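Side-chain contacts in probable aspartate aminotransferase 2 (Methanococcus jannaschii, PDB 2Z61), which transfers an amino group from alanine to a furan aldehyde phosphate with pyridoxal phosphate as cofactor, making the furan precursor of methanofuran: residues 227-232 / 260-265; 69-74 / 265-270; 73-78 / 92-97. All coordinates share one frame; numbering follows the deposited sequence.

Interaction 1: residues 227-232 / 260-265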
loop_
_atom_site.group_PDB
_atom_site.type_symbol
_atom_site.label_atom_id
_atom_site.label_comp_id
_atom_site.label_asym_id
_atom_site.label_seq_id
_atom_site.Cartn_x
_atom_site.Cartn_y
_atom_site.Cartn_z
ATOM N N THR A 227 12.205 7.287 -0.589
ATOM C CA THR A 227 11.481 6.541 0.439
ATOM C C THR A 227 10.028 6.973 0.622
ATOM O O THR A 227 9.115 6.149 0.579
ATOM C CB THR A 227 12.187 6.627 1.811
ATOM O OG1 THR A 227 12.290 7.998 2.214
ATOM C CG2 THR A 227 13.586 6.015 1.736
ATOM N N GLY A 228 9.808 8.268 0.816
ATOM C CA GLY A 228 8.452 8.762 1.015
ATOM C C GLY A 228 7.544 8.758 -0.205
ATOM O O GLY A 228 6.330 8.815 -0.053
ATOM N N TRP A 229 8.113 8.699 -1.409
ATOM C CA TRP A 229 7.313 8.681 -2.629
ATOM C C TRP A 229 6.564 7.357 -2.820
ATOM O O TRP A 229 5.691 7.245 -3.690
ATOM C CB TRP A 229 8.197 8.951 -3.856
ATOM C CG TRP A 229 8.909 10.289 -3.857
ATOM C CD1 TRP A 229 9.865 10.711 -2.973
ATOM C CD2 TRP A 229 8.806 11.322 -4.854
ATOM N NE1 TRP A 229 10.378 11.925 -3.368
ATOM C CE2 TRP A 229 9.747 12.325 -4.517
ATOM C CE3 TRP A 229 8.012 11.494 -6.002
ATOM C CZ2 TRP A 229 9.923 13.489 -5.289
ATOM C CZ3 TRP A 229 8.186 12.654 -6.773
ATOM C CH2 TRP A 229 9.138 13.634 -6.409
ATOM N N ARG A 230 6.919 6.356 -2.013
ATOM C CA ARG A 230 6.272 5.040 -2.043
ATOM C C ARG A 230 6.104 4.455 -3.441
ATOM O O ARG A 230 4.998 4.419 -3.994
ATOM C CB ARG A 230 4.890 5.106 -1.373
ATOM C CG ARG A 230 4.848 5.790 -0.013
ATOM C CD ARG A 230 5.367 4.877 1.066
ATOM N NE ARG A 230 6.792 4.712 0.909
ATOM C CZ ARG A 230 7.437 3.567 1.050
ATOM N NH1 ARG A 230 6.788 2.453 1.366
ATOM N NH2 ARG A 230 8.736 3.553 0.834
ATOM N N ILE A 231 7.196 3.965 -4.007
ATOM C CA ILE A 231 7.128 3.373 -5.327
ATOM C C ILE A 231 8.265 2.385 -5.576
ATOM O O ILE A 231 9.443 2.724 -5.484
ATOM C CB ILE A 231 7.104 4.477 -6.419
ATOM C CG1 ILE A 231 7.267 3.836 -7.802
ATOM C CG2 ILE A 231 8.182 5.545 -6.135
ATOM C CD1 ILE A 231 7.083 4.820 -8.952
ATOM N N GLY A 232 7.881 1.141 -5.846
ATOM C CA GLY A 232 8.839 0.082 -6.125
ATOM C C GLY A 232 8.294 -0.730 -7.289
ATOM O O GLY A 232 7.367 -0.286 -7.970
ATOM N N GLN A 260 5.116 7.951 -10.080
ATOM C CA GLN A 260 5.317 7.252 -11.344
ATOM C C GLN A 260 5.898 8.185 -12.405
ATOM O O GLN A 260 6.949 7.899 -12.981
ATOM C CB GLN A 260 4.002 6.633 -11.837
ATOM C CG GLN A 260 3.516 5.445 -10.991
ATOM C CD GLN A 260 2.381 4.687 -11.648
ATOM O OE1 GLN A 260 2.562 4.070 -12.698
ATOM N NE2 GLN A 260 1.203 4.727 -11.032
ATOM N N TYR A 261 5.227 9.311 -12.646
ATOM C CA TYR A 261 5.716 10.256 -13.638
ATOM C C TYR A 261 7.058 10.848 -13.258
ATOM O O TYR A 261 7.922 11.020 -14.111
ATOM C CB TYR A 261 4.699 11.377 -13.885
ATOM C CG TYR A 261 3.541 10.911 -14.734
ATOM C CD1 TYR A 261 2.313 10.579 -14.162
ATOM C CD2 TYR A 261 3.694 10.737 -16.110
ATOM C CE1 TYR A 261 1.269 10.080 -14.938
ATOM C CE2 TYR A 261 2.654 10.238 -16.896
ATOM C CZ TYR A 261 1.449 9.910 -16.304
ATOM O OH TYR A 261 0.439 9.378 -17.074
ATOM N N ALA A 262 7.245 11.139 -11.976
ATOM C CA ALA A 262 8.499 11.712 -11.510
ATOM C C ALA A 262 9.664 10.732 -11.685
ATOM O O ALA A 262 10.779 11.131 -12.030
ATOM C CB ALA A 262 8.368 12.112 -10.046
ATOM N N ALA A 263 9.401 9.453 -11.453
ATOM C CA ALA A 263 10.429 8.421 -11.558
ATOM C C ALA A 263 11.038 8.295 -12.957
ATOM O O ALA A 263 12.168 7.824 -13.102
ATOM C CB ALA A 263 9.857 7.070 -11.115
ATOM N N LEU A 264 10.290 8.701 -13.983
ATOM C CA LEU A 264 10.798 8.630 -15.351
ATOM C C LEU A 264 12.126 9.380 -15.450
ATOM O O LEU A 264 13.014 8.985 -16.202
ATOM C CB LEU A 264 9.793 9.233 -16.338
ATOM C CG LEU A 264 8.457 8.506 -16.495
ATOM C CD1 LEU A 264 7.505 9.353 -17.323
ATOM C CD2 LEU A 264 8.683 7.155 -17.146
ATOM N N LYS A 265 12.267 10.449 -14.672
ATOM C CA LYS A 265 13.495 11.236 -14.689
ATOM C C LYS A 265 14.672 10.590 -13.945
ATOM O O LYS A 265 15.783 11.117 -13.946
ATOM C CB LYS A 265 13.223 12.636 -14.130
ATOM C CG LYS A 265 12.380 13.503 -15.058
ATOM C CD LYS A 265 13.102 13.722 -16.384
ATOM C CE LYS A 265 12.202 14.391 -17.411
ATOM N NZ LYS A 265 11.119 13.486 -17.884
#
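W229 and I231 reach out from the loop between strands 214-219 and 232-235 to one side of helix 257-263, within the PLP-binding large domain of the class-I (fold type I) aminotransferases. The indole leads with its six-membered ring: CZ3 of W229 lies 3.3 Å from CB of A262, a tight contact in which the methyl comes in obliquely to the ring system. I231 meets the helix with one atom. Its CG1 is anti to the backbone N (chi1 171°) and the chain stays extended, so that CD1 stands 3.8 Å from CA of Q260 and 4.2 Å from CB of A263. Q260 adds its CG to this apolar patch, while its amide turns elsewhere: OE1 accepts from I68 N, and NE2 donates to T63 OG1 and A255 O. R230, between W229 and I231 in sequence, turns away from the helix and ties the loop to the cofactor, its NH2 bonding the phosphate oxygen OP2 of the pyridoxal-lysine at position 222. NE and NH2 of R230 also both donate to one backbone oxygen, T227 O, at 2.8 and 2.6 Å, with that oxygen 7° out of the guanidinium plane.

Interaction 2: residues 69-74 / 265-270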
loop_
_atom_site.group_PDB
_atom_site.type_symbol
_atom_site.label_atom_id
_atom_site.label_comp_id
_atom_site.label_asym_id
_atom_site.label_seq_id
_atom_site.Cartn_x
_atom_site.Cartn_y
_atom_site.Cartn_z
ATOM N N LEU A 69 2.858 2.551 -18.670
ATOM C CA LEU A 69 3.676 1.832 -19.637
ATOM C C LEU A 69 5.045 2.463 -19.847
ATOM O O LEU A 69 6.050 1.758 -19.937
ATOM C CB LEU A 69 2.910 1.731 -20.968
ATOM C CG LEU A 69 3.401 0.779 -22.065
ATOM C CD1 LEU A 69 4.703 1.290 -22.624
ATOM C CD2 LEU A 69 3.554 -0.644 -21.508
ATOM N N GLU A 70 5.097 3.787 -19.908
ATOM C CA GLU A 70 6.370 4.467 -20.117
ATOM C C GLU A 70 7.398 4.097 -19.053
ATOM O O GLU A 70 8.576 3.913 -19.363
ATOM C CB GLU A 70 6.186 5.988 -20.122
ATOM C CG GLU A 70 5.216 6.514 -21.169
ATOM C CD GLU A 70 3.802 5.976 -20.993
ATOM O OE1 GLU A 70 3.229 6.144 -19.894
ATOM O OE2 GLU A 70 3.263 5.391 -21.957
ATOM N N LEU A 71 6.958 3.998 -17.799
ATOM C CA LEU A 71 7.872 3.659 -16.708
ATOM C C LEU A 71 8.381 2.229 -16.879
ATOM O O LEU A 71 9.581 1.978 -16.842
ATOM C CB LEU A 71 7.171 3.779 -15.354
ATOM C CG LEU A 71 7.972 4.317 -14.162
ATOM C CD1 LEU A 71 7.408 3.711 -12.886
ATOM C CD2 LEU A 71 9.450 4.001 -14.291
ATOM N N ARG A 72 7.455 1.295 -17.047
ATOM C CA ARG A 72 7.821 -0.100 -17.218
ATOM C C ARG A 72 8.795 -0.287 -18.387
ATOM O O ARG A 72 9.674 -1.144 -18.339
ATOM C CB ARG A 72 6.560 -0.954 -17.396
ATOM C CG ARG A 72 5.679 -0.969 -16.148
ATOM C CD ARG A 72 4.476 -1.909 -16.279
ATOM N NE ARG A 72 3.360 -1.298 -16.999
ATOM C CZ ARG A 72 2.796 -1.826 -18.081
ATOM N NH1 ARG A 72 3.248 -2.970 -18.574
ATOM N NH2 ARG A 72 1.768 -1.221 -18.661
ATOM N N GLU A 73 8.653 0.528 -19.428
ATOM C CA GLU A 73 9.562 0.419 -20.563
ATOM C C GLU A 73 10.964 0.853 -20.160
ATOM O O GLU A 73 11.938 0.180 -20.486
ATOM C CB GLU A 73 9.070 1.258 -21.741
ATOM C CG GLU A 73 7.775 0.741 -22.342
ATOM C CD GLU A 73 7.334 1.546 -23.548
ATOM O OE1 GLU A 73 7.381 2.793 -23.481
ATOM O OE2 GLU A 73 6.924 0.932 -24.555
ATOM N N LYS A 74 11.067 1.967 -19.440
ATOM C CA LYS A 74 12.367 2.448 -18.991
ATOM C C LYS A 74 13.070 1.425 -18.088
ATOM O O LYS A 74 14.273 1.194 -18.224
ATOM C CB LYS A 74 12.212 3.773 -18.245
ATOM C CG LYS A 74 11.876 4.955 -19.142
ATOM C CD LYS A 74 13.034 5.309 -20.060
ATOM C CE LYS A 74 12.606 6.306 -21.130
ATOM N NZ LYS A 74 11.909 7.499 -20.560
ATOM N N LYS A 265 12.267 10.449 -14.672
ATOM C CA LYS A 265 13.495 11.236 -14.689
ATOM C C LYS A 265 14.672 10.590 -13.945
ATOM O O LYS A 265 15.783 11.117 -13.946
ATOM C CB LYS A 265 13.223 12.636 -14.130
ATOM C CG LYS A 265 12.380 13.503 -15.058
ATOM C CD LYS A 265 13.102 13.722 -16.384
ATOM C CE LYS A 265 12.202 14.391 -17.411
ATOM N NZ LYS A 265 11.119 13.486 -17.884
ATOM N N ALA A 266 14.435 9.441 -13.325
ATOM C CA ALA A 266 15.500 8.768 -12.593
ATOM C C ALA A 266 16.549 8.191 -13.542
ATOM O O ALA A 266 17.677 7.932 -13.138
ATOM C CB ALA A 266 14.917 7.657 -11.727
ATOM N N PHE A 267 16.175 8.003 -14.803
ATOM C CA PHE A 267 17.087 7.434 -15.788
ATOM C C PHE A 267 17.727 8.491 -16.676
ATOM O O PHE A 267 18.186 8.194 -17.772
ATOM C CB PHE A 267 16.344 6.418 -16.659
ATOM C CG PHE A 267 15.542 5.421 -15.872
ATOM C CD1 PHE A 267 14.175 5.604 -15.680
ATOM C CD2 PHE A 267 16.158 4.313 -15.294
ATOM C CE1 PHE A 267 13.431 4.699 -14.926
ATOM C CE2 PHE A 267 15.423 3.402 -14.538
ATOM C CZ PHE A 267 14.054 3.596 -14.353
ATOM N N GLU A 268 17.756 9.725 -16.190
ATOM C CA GLU A 268 18.336 10.832 -16.931
ATOM C C GLU A 268 19.814 10.966 -16.576
ATOM O O GLU A 268 20.236 10.588 -15.477
ATOM C CB GLU A 268 17.606 12.126 -16.577
ATOM C CG GLU A 268 17.268 13.011 -17.766
ATOM C CD GLU A 268 16.240 12.382 -18.688
ATOM O OE1 GLU A 268 15.831 13.044 -19.667
ATOM O OE2 GLU A 268 15.840 11.226 -18.434
ATOM N N LYS A 269 20.596 11.501 -17.511
ATOM C CA LYS A 269 22.026 11.698 -17.300
ATOM C C LYS A 269 22.262 12.513 -16.040
ATOM O O LYS A 269 23.056 12.130 -15.188
ATOM C CB LYS A 269 22.648 12.440 -18.484
ATOM C CG LYS A 269 22.555 11.718 -19.818
ATOM C CD LYS A 269 23.388 10.447 -19.845
ATOM C CE LYS A 269 23.334 9.804 -21.227
ATOM N NZ LYS A 269 24.114 8.537 -21.295
ATOM N N GLU A 270 21.582 13.646 -15.924
ATOM C CA GLU A 270 21.752 14.484 -14.749
ATOM C C GLU A 270 21.497 13.722 -13.447
ATOM O O GLU A 270 22.250 13.866 -12.485
ATOM C CB GLU A 270 20.826 15.702 -14.820
ATOM C CG GLU A 270 20.759 16.480 -13.507
ATOM C CD GLU A 270 22.120 16.983 -13.044
ATOM O OE1 GLU A 270 22.239 17.387 -11.868
ATOM O OE2 GLU A 270 23.069 16.984 -13.858
#
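L71 is the first residue of helix 69-82 to meet F267, the aromatic residue in the turn that leads into helix 269-295. CD2 of L71 comes up at the edge of the F267 ring, near its plane, 4.1 Å from CE1 of F267, and the two side chains cross at about a right angle. R72 follows on another side of the helix, where NE bonds to G67 O and NH1 to P89 O. Three residues on from L71, K74 joins the same ring. The methylene CB of K74 lies 3.7 Å from both CD1 and CE1 of F267, and the carbonyl carbon of K74 stands over one face of the ring; the phenyl thus has helix backbone on a face and a leucine methyl at an edge. Beyond CB the lysine leaves: bends at chi2 (-68°) and chi4 (51°) carry the amine away from the ring, NZ of K74 ending 5.8 Å from OE2 of E268, a distance too long for a salt bridge. E268 occupies the N-cap position of helix 269-295, and N of E268 bonds to K265 O at 3.3 Å. Helix 69-82 thus has the F267 turn against L71 and K74 and strand 92-95 against L71 and R72, both of which touch I94; the turn in its own right packs A266 on I47 of helix 45-56.

Interaction 3: residues 73-78 / 92-97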
loop_
_atom_site.group_PDB
_atom_site.type_symbol
_atom_site.label_atom_id
_atom_site.label_comp_id
_atom_site.label_asym_id
_atom_site.label_seq_id
_atom_site.Cartn_x
_atom_site.Cartn_y
_atom_site.Cartn_z
ATOM N N GLU A 73 8.653 0.528 -19.428
ATOM C CA GLU A 73 9.562 0.419 -20.563
ATOM C C GLU A 73 10.964 0.853 -20.160
ATOM O O GLU A 73 11.938 0.180 -20.486
ATOM C CB GLU A 73 9.070 1.258 -21.741
ATOM C CG GLU A 73 7.775 0.741 -22.342
ATOM C CD GLU A 73 7.334 1.546 -23.548
ATOM O OE1 GLU A 73 7.381 2.793 -23.481
ATOM O OE2 GLU A 73 6.924 0.932 -24.555
ATOM N N LYS A 74 11.067 1.967 -19.440
ATOM C CA LYS A 74 12.367 2.448 -18.991
ATOM C C LYS A 74 13.070 1.425 -18.088
ATOM O O LYS A 74 14.273 1.194 -18.224
ATOM C CB LYS A 74 12.212 3.773 -18.245
ATOM C CG LYS A 74 11.876 4.955 -19.142
ATOM C CD LYS A 74 13.034 5.309 -20.060
ATOM C CE LYS A 74 12.606 6.306 -21.130
ATOM N NZ LYS A 74 11.909 7.499 -20.560
ATOM N N ILE A 75 12.330 0.813 -17.169
ATOM C CA ILE A 75 12.928 -0.174 -16.273
ATOM C C ILE A 75 13.395 -1.372 -17.093
ATOM O O ILE A 75 14.464 -1.934 -16.850
ATOM C CB ILE A 75 11.921 -0.644 -15.202
ATOM C CG1 ILE A 75 11.648 0.504 -14.220
ATOM C CG2 ILE A 75 12.468 -1.877 -14.471
ATOM C CD1 ILE A 75 10.504 0.242 -13.247
ATOM N N SER A 76 12.570 -1.752 -18.061
ATOM C CA SER A 76 12.863 -2.851 -18.962
ATOM C C SER A 76 14.179 -2.554 -19.690
ATOM O O SER A 76 15.077 -3.392 -19.730
ATOM C CB SER A 76 11.716 -3.000 -19.964
ATOM O OG SER A 76 12.048 -3.911 -20.992
ATOM N N GLU A 77 14.297 -1.351 -20.248
ATOM C CA GLU A 77 15.511 -0.967 -20.958
ATOM C C GLU A 77 16.705 -0.959 -20.007
ATOM O O GLU A 77 17.826 -1.283 -20.404
ATOM C CB GLU A 77 15.353 0.419 -21.594
ATOM C CG GLU A 77 14.174 0.529 -22.550
ATOM C CD GLU A 77 14.053 1.903 -23.195
ATOM O OE1 GLU A 77 14.168 2.918 -22.472
ATOM O OE2 GLU A 77 13.836 1.969 -24.425
ATOM N N LEU A 78 16.462 -0.591 -18.753
ATOM C CA LEU A 78 17.520 -0.548 -17.746
ATOM C C LEU A 78 18.167 -1.922 -17.558
ATOM O O LEU A 78 19.397 -2.039 -17.507
ATOM C CB LEU A 78 16.942 -0.055 -16.412
ATOM C CG LEU A 78 17.797 0.040 -15.137
ATOM C CD1 LEU A 78 18.125 -1.337 -14.616
ATOM C CD2 LEU A 78 19.062 0.832 -15.417
ATOM N N ILE A 92 6.465 -6.566 -15.612
ATOM C CA ILE A 92 6.763 -5.624 -14.544
ATOM C C ILE A 92 5.506 -4.962 -13.983
ATOM O O ILE A 92 4.593 -4.618 -14.729
ATOM C CB ILE A 92 7.698 -4.504 -15.072
ATOM C CG1 ILE A 92 8.880 -5.126 -15.821
ATOM C CG2 ILE A 92 8.171 -3.616 -13.925
ATOM C CD1 ILE A 92 10.022 -4.158 -16.099
ATOM N N ILE A 93 5.452 -4.802 -12.665
ATOM C CA ILE A 93 4.327 -4.114 -12.043
ATOM C C ILE A 93 4.864 -3.058 -11.085
ATOM O O ILE A 93 5.778 -3.320 -10.297
ATOM C CB ILE A 93 3.402 -5.055 -11.258
ATOM C CG1 ILE A 93 2.694 -6.014 -12.211
ATOM C CG2 ILE A 93 2.350 -4.241 -10.521
ATOM C CD1 ILE A 93 1.577 -6.809 -11.550
ATOM N N ILE A 94 4.308 -1.854 -11.174
ATOM C CA ILE A 94 4.723 -0.760 -10.302
ATOM C C ILE A 94 3.885 -0.863 -9.021
ATOM O O ILE A 94 2.654 -0.819 -9.066
ATOM C CB ILE A 94 4.471 0.612 -10.974
ATOM C CG1 ILE A 94 5.127 0.651 -12.357
ATOM C CG2 ILE A 94 5.018 1.726 -10.104
ATOM C CD1 ILE A 94 6.608 0.251 -12.381
ATOM N N THR A 95 4.552 -1.008 -7.885
ATOM C CA THR A 95 3.858 -1.152 -6.600
ATOM C C THR A 95 4.006 0.096 -5.733
ATOM O O THR A 95 4.777 1.002 -6.052
ATOM C CB THR A 95 4.415 -2.357 -5.796
ATOM O OG1 THR A 95 5.835 -2.214 -5.641
ATOM C CG2 THR A 95 4.138 -3.659 -6.512
ATOM N N GLY A 96 3.273 0.130 -4.627
ATOM C CA GLY A 96 3.360 1.264 -3.722
ATOM C C GLY A 96 4.477 1.008 -2.736
ATOM O O GLY A 96 4.240 0.839 -1.543
ATOM N N GLY A 97 5.706 0.977 -3.242
ATOM C CA GLY A 97 6.851 0.701 -2.397
ATOM C C GLY A 97 7.297 -0.746 -2.544
ATOM O O GLY A 97 6.571 -1.580 -3.089
#
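I92 carries its CG1 beside the backbone N and runs on extended (chi2 -166°), which projects CD1 at helix 69-82; I94, by contrast, folds its end over at chi2 (-52°) to bring CD1 to the same residue, I75. The two methyls use different branches of that partner. CD1 of I92 lies 3.7 Å from CG2 of I75, whereas CD1 of I94 lies 4.0 Å from CD1 of I75, so I75 spans two strand residues that face the same side. CD1 of I92 also rests 4.0 Å from the backbone N of S76, and the serine hydroxyl is engaged with I87 O in the connection back to the strand. The axes of the short segments, helix 73-78 and strand 92-95, approach to 9.7 Å, with their directions 121° apart, which fits a helix lying across a sheet with side-chain contacts that are mainly aliphatic and no hydrogen bond across. Past the strand, G96 centres an inverse gamma turn, and OG1 of T95 donates to G97 O at 2.7 Å, from above the carbonyl plane. G97 then stands at the N-cap of helix 98-109. Strand 92-95 pairs antiparallel with 232-235 at the border of the mixed seven-stranded sheet, and this helix-covered sheet is the core of the large domain in fold type I PLP enzymes.

All three contacts are mainly apolar across their segments, yet they differ in depth. Interactions 1 and 3 are buried, while interaction 2 is only partly so, with a lysine at its margin and ionisable groups nearby. Interactions 2 and 3 use overlapping parts of helix 69-82, the former facing the turn before helix 269-295, the latter facing strand 92-95; F267 also touches I75. Interaction 1 joins them: I231 packs on both L71 and I94, L264 CD2 packs on L71, and G232 O probably accepts a hydrogen bond from T95 N. In interaction 1 the neighbouring R230 also bonds the cofactor phosphate, and that contact lies at the second subunit, which does not touch interaction 2.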